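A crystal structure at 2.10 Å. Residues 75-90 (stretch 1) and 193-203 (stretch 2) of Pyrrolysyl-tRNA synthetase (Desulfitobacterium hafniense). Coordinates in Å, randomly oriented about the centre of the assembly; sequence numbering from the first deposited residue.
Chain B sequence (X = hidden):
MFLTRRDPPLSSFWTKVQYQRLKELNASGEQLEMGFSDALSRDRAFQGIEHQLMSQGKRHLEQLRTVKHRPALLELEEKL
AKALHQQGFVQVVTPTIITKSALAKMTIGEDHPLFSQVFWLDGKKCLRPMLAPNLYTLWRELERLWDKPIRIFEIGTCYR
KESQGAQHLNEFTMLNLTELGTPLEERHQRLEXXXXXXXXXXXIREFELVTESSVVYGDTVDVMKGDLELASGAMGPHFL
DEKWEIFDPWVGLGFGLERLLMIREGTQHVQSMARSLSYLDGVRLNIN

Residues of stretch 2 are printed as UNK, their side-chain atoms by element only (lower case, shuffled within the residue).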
# COMPACT_ATOMS: atom_id res chain seq x y z
N GLU B 75 -7.59 -8.59 2.42
CA GLU B 75 -7.76 -10.03 2.34
C GLU B 75 -7.55 -10.45 0.89
O GLU B 75 -6.92 -11.47 0.60
CB GLU B 75 -9.17 -10.41 2.80
CG GLU B 75 -9.46 -11.90 2.83
CD GLU B 75 -10.92 -12.19 3.11
OE1 GLU B 75 -11.78 -11.78 2.30
OE2 GLU B 75 -11.22 -12.82 4.15
N LEU B 76 -8.08 -9.64 -0.02
CA LEU B 76 -7.96 -9.89 -1.44
C LEU B 76 -6.49 -9.79 -1.83
O LEU B 76 -5.97 -10.64 -2.57
CB LEU B 76 -8.76 -8.84 -2.22
CG LEU B 76 -9.34 -9.14 -3.60
CD1 LEU B 76 -9.19 -7.91 -4.48
CD2 LEU B 76 -8.67 -10.33 -4.24
N GLU B 77 -5.81 -8.76 -1.33
CA GLU B 77 -4.40 -8.55 -1.63
C GLU B 77 -3.52 -9.73 -1.26
O GLU B 77 -2.66 -10.15 -2.04
CB GLU B 77 -3.89 -7.28 -0.93
CG GLU B 77 -4.17 -6.01 -1.70
CD GLU B 77 -3.51 -4.79 -1.07
OE1 GLU B 77 -2.46 -4.95 -0.42
OE2 GLU B 77 -4.04 -3.66 -1.25
N GLU B 78 -3.71 -10.28 -0.06
CA GLU B 78 -2.90 -11.41 0.35
C GLU B 78 -3.27 -12.64 -0.49
O GLU B 78 -2.40 -13.42 -0.89
CB GLU B 78 -3.10 -11.73 1.83
CG GLU B 78 -2.11 -12.77 2.35
CD GLU B 78 -2.46 -13.28 3.73
OE1 GLU B 78 -2.40 -12.49 4.70
OE2 GLU B 78 -2.78 -14.48 3.85
N LYS B 79 -4.56 -12.78 -0.76
CA LYS B 79 -5.11 -13.89 -1.55
C LYS B 79 -4.51 -13.95 -2.95
O LYS B 79 -4.12 -15.02 -3.43
CB LYS B 79 -6.63 -13.74 -1.65
CG LYS B 79 -7.34 -14.77 -2.54
CD LYS B 79 -7.36 -16.17 -1.93
CE LYS B 79 -8.05 -17.15 -2.87
NZ LYS B 79 -8.10 -18.55 -2.34
N LEU B 80 -4.45 -12.80 -3.62
CA LEU B 80 -3.92 -12.74 -4.97
C LEU B 80 -2.41 -12.98 -5.00
O LEU B 80 -1.90 -13.66 -5.89
CB LEU B 80 -4.24 -11.38 -5.60
CG LEU B 80 -5.72 -11.01 -5.77
CD1 LEU B 80 -5.84 -9.63 -6.41
CD2 LEU B 80 -6.42 -12.05 -6.63
N ALA B 81 -1.70 -12.43 -4.02
CA ALA B 81 -0.25 -12.58 -3.96
C ALA B 81 0.16 -14.05 -3.79
O ALA B 81 1.00 -14.55 -4.53
CB ALA B 81 0.32 -11.75 -2.81
N LYS B 82 -0.44 -14.73 -2.82
CA LYS B 82 -0.13 -16.14 -2.60
C LYS B 82 -0.37 -16.98 -3.86
O LYS B 82 0.45 -17.81 -4.23
CB LYS B 82 -0.95 -16.71 -1.44
CG LYS B 82 -0.56 -16.12 -0.10
CD LYS B 82 -1.35 -16.72 1.05
CE LYS B 82 -0.85 -16.19 2.38
NZ LYS B 82 -1.61 -16.77 3.52
N ALA B 83 -1.49 -16.74 -4.52
CA ALA B 83 -1.83 -17.47 -5.73
C ALA B 83 -0.81 -17.30 -6.85
O ALA B 83 -0.57 -18.22 -7.63
CB ALA B 83 -3.22 -17.07 -6.22
N LEU B 84 -0.19 -16.12 -6.93
CA LEU B 84 0.80 -15.88 -7.97
C LEU B 84 2.18 -16.40 -7.57
O LEU B 84 2.99 -16.76 -8.42
CB LEU B 84 0.84 -14.39 -8.31
CG LEU B 84 -0.44 -13.91 -8.98
CD1 LEU B 84 -0.42 -12.40 -9.18
CD2 LEU B 84 -0.58 -14.62 -10.32
N HIS B 85 2.43 -16.42 -6.27
CA HIS B 85 3.70 -16.93 -5.75
C HIS B 85 3.73 -18.43 -6.07
O HIS B 85 4.78 -18.99 -6.38
CB HIS B 85 3.76 -16.73 -4.23
CG HIS B 85 3.82 -15.30 -3.80
ND1 HIS B 85 3.43 -14.89 -2.54
CD2 HIS B 85 4.25 -14.19 -4.44
CE1 HIS B 85 3.61 -13.59 -2.43
NE2 HIS B 85 4.11 -13.14 -3.57
N GLN B 86 2.56 -19.05 -5.99
CA GLN B 86 2.42 -20.48 -6.26
C GLN B 86 2.59 -20.78 -7.74
O GLN B 86 2.74 -21.94 -8.13
CB GLN B 86 1.06 -20.99 -5.76
CG GLN B 86 0.81 -20.68 -4.29
CD GLN B 86 -0.42 -21.37 -3.72
OE1 GLN B 86 -1.41 -21.58 -4.42
NE2 GLN B 86 -0.37 -21.71 -2.44
N GLN B 87 2.56 -19.74 -8.56
CA GLN B 87 2.73 -19.90 -10.00
C GLN B 87 4.10 -19.36 -10.41
O GLN B 87 4.34 -19.06 -11.58
CB GLN B 87 1.63 -19.16 -10.74
CG GLN B 87 0.24 -19.61 -10.34
CD GLN B 87 -0.07 -21.04 -10.76
OE1 GLN B 87 -1.00 -21.66 -10.26
NE2 GLN B 87 0.71 -21.55 -11.70
N GLY B 88 4.99 -19.23 -9.43
CA GLY B 88 6.33 -18.77 -9.70
C GLY B 88 6.55 -17.28 -9.92
O GLY B 88 7.68 -16.87 -10.20
N PHE B 89 5.50 -16.47 -9.80
CA PHE B 89 5.63 -15.03 -9.99
C PHE B 89 6.35 -14.37 -8.82
O PHE B 89 6.03 -14.62 -7.66
CB PHE B 89 4.27 -14.36 -10.17
CG PHE B 89 3.64 -14.61 -11.51
CD1 PHE B 89 2.93 -15.78 -11.76
CD2 PHE B 89 3.76 -13.67 -12.52
CE1 PHE B 89 2.35 -16.00 -12.99
CE2 PHE B 89 3.18 -13.88 -13.77
CZ PHE B 89 2.47 -15.05 -14.01
N VAL B 90 7.32 -13.52 -9.14
CA VAL B 90 8.07 -12.81 -8.11
C VAL B 90 7.43 -11.46 -7.86
O VAL B 90 7.31 -10.64 -8.77
CB VAL B 90 9.52 -12.57 -8.56
CG1 VAL B 90 10.22 -11.63 -7.58
CG2 VAL B 90 10.26 -13.91 -8.67
N UNK B 193 -4.28 -17.59 -18.94
CA UNK B 193 -3.83 -18.24 -17.71
C UNK B 193 -3.82 -17.24 -16.56
O UNK B 193 -4.39 -17.51 -15.49
o UNK B 193 -3.28 -20.67 -19.09
c UNK B 193 -2.41 -18.80 -17.88
o UNK B 193 -1.28 -19.93 -19.63
c UNK B 193 -2.32 -19.87 -18.95
N UNK B 194 -3.17 -16.11 -16.77
CA UNK B 194 -3.08 -15.07 -15.75
C UNK B 194 -4.46 -14.63 -15.28
O UNK B 194 -4.71 -14.56 -14.09
c UNK B 194 1.33 -12.76 -16.40
c UNK B 194 -2.33 -13.86 -16.31
c UNK B 194 -0.96 -14.19 -16.86
s UNK B 194 -0.09 -12.72 -17.43
N UNK B 195 -5.34 -14.34 -16.22
CA UNK B 195 -6.69 -13.92 -15.88
C UNK B 195 -7.37 -14.96 -14.99
O UNK B 195 -7.91 -14.64 -13.93
c UNK B 195 -7.50 -13.72 -17.15
N UNK B 196 -7.31 -16.22 -15.42
CA UNK B 196 -7.91 -17.31 -14.67
C UNK B 196 -7.31 -17.46 -13.28
O UNK B 196 -8.06 -17.58 -12.31
c UNK B 196 -8.83 -20.59 -19.89
c UNK B 196 -7.77 -18.62 -15.46
n UNK B 196 -9.10 -19.87 -18.81
n UNK B 196 -9.66 -20.58 -20.92
c UNK B 196 -8.26 -19.82 -17.62
c UNK B 196 -8.59 -18.63 -16.74
n UNK B 196 -7.73 -21.33 -19.93
N UNK B 197 -5.99 -17.44 -13.17
CA UNK B 197 -5.34 -17.56 -11.87
C UNK B 197 -5.84 -16.48 -10.92
O UNK B 197 -6.18 -16.75 -9.77
c UNK B 197 -1.99 -18.49 -13.52
c UNK B 197 -3.82 -17.41 -11.98
c UNK B 197 -1.61 -19.82 -13.82
c UNK B 197 -1.28 -17.43 -14.10
c UNK B 197 0.13 -19.06 -15.25
n UNK B 197 -2.45 -20.65 -13.13
c UNK B 197 -0.55 -20.11 -14.69
c UNK B 197 -3.10 -18.57 -12.62
c UNK B 197 -0.22 -17.72 -14.96
c UNK B 197 -3.34 -19.90 -12.41
N UNK B 198 -5.87 -15.25 -11.43
CA UNK B 198 -6.30 -14.10 -10.65
C UNK B 198 -7.79 -14.13 -10.30
O UNK B 198 -8.16 -14.02 -9.13
c UNK B 198 -5.98 -12.79 -11.40
c UNK B 198 -6.57 -11.60 -10.65
c UNK B 198 -4.47 -12.63 -11.53
N UNK B 199 -8.63 -14.27 -11.32
CA UNK B 199 -10.06 -14.29 -11.09
C UNK B 199 -10.49 -15.45 -10.20
O UNK B 199 -11.45 -15.34 -9.45
c UNK B 199 -10.54 -13.06 -13.26
c UNK B 199 -10.79 -14.33 -12.43
c UNK B 199 -11.13 -11.85 -12.55
c UNK B 199 -11.12 -13.22 -14.64
N UNK B 200 -9.76 -16.56 -10.26
CA UNK B 200 -10.09 -17.70 -9.43
C UNK B 200 -9.74 -17.38 -7.99
O UNK B 200 -10.51 -17.65 -7.06
c UNK B 200 -9.34 -18.95 -9.87
o UNK B 200 -11.89 -20.04 -9.86
c UNK B 200 -11.13 -20.52 -8.99
c UNK B 200 -9.65 -20.17 -9.01
o UNK B 200 -11.55 -21.29 -8.09
N UNK B 201 -8.57 -16.78 -7.79
CA UNK B 201 -8.15 -16.42 -6.45
C UNK B 201 -9.07 -15.32 -5.90
O UNK B 201 -9.26 -15.23 -4.69
c UNK B 201 -6.70 -15.95 -6.46
N UNK B 202 -9.63 -14.51 -6.79
CA UNK B 202 -10.52 -13.42 -6.38
C UNK B 202 -11.98 -13.84 -6.20
O UNK B 202 -12.86 -13.00 -6.02
c UNK B 202 -10.45 -12.28 -7.40
N UNK B 203 -12.24 -15.14 -6.25
CA UNK B 203 -13.60 -15.61 -6.08
C UNK B 203 -14.58 -15.14 -7.14
O UNK B 203 -15.75 -14.89 -6.86

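Position 193 carries two side-chain carbons, the second bearing two oxygens, and lies out of reach of stretch 1; a carboxylate on so short a stem is Asp 193. At position 194 the side chain is an unbranched run of two carbons, a sulfur and a terminal carbon, which meets the edge of the Phe 89 ring. The thioether identifies Met 194, with CE 3.4 Å from Phe 89 CE2. The single side-chain carbon at position 195, out of reach of stretch 1, makes it Ala 195. Position 196 has three carbons, a nitrogen, and a carbon carrying two more nitrogens; this guanidinium, without a partner in stretch 1, is Arg 196.

At position 197 one carbon leads to fused five- and six-membered rings of eight carbons and one nitrogen. Gln 87 lies over one face of this ring system, which also reaches Phe 89. It is the indole of Trp 197. Gln 87 CG is 3.9 Å from the centroid of the five-membered ring of Trp 197 and almost on its normal, a CH-pi contact. Although Gln 87 OE1 comes within 3.4 Å of Trp 197 NE1, the angle is too poor for a hydrogen bond. Phe 89 CE1 is 3.7 Å from Trp 197 CZ3, the two planes inclined at 73°.

Position 198 holds three carbons branched at the first and touching Leu 80, hence Val 198; its CG1 lies 4.0 Å from Leu 80 CD2. Position 199 has four carbons forked at the second, and its CA-to-CB bond points away from stretch 1: Leu 199. The three carbons and two terminal oxygens at position 200, with no contact across the pair, give Glu 200. Position 201 has one carbon, CB, which lies 3.7 Å from Ala 83 CB and 3.9 Å from Leu 80 CD2, and is Ala 201. Another lone carbon at position 202, CB, 4.1 Å from both Leu 76 CD2 and Leu 80 CD2, marks Ala 202, the first residue to leave helical geometry. Position 203 has no side-chain atoms; Gly 203 suits its positive phi of 63°.

The two helices run at 140° to one another, with axes approaching to 9.2 Å. The backbones come close at Leu 80 and Ala 201, whose CA atoms are 5.8 Å apart. Gln 87, within the His 85 to Gly 88 turn, and Phe 89, just after it, engage larger side chains: Gln 87 lies over Trp 197, and Phe 89 meets both Trp 197 and Met 194. No hydrogen bond crosses the contact, which buries 532 Å², both sides summed, and rests chiefly on apolar and aromatic packing.

Stretch 2 193-203: DMARWVLEAAG
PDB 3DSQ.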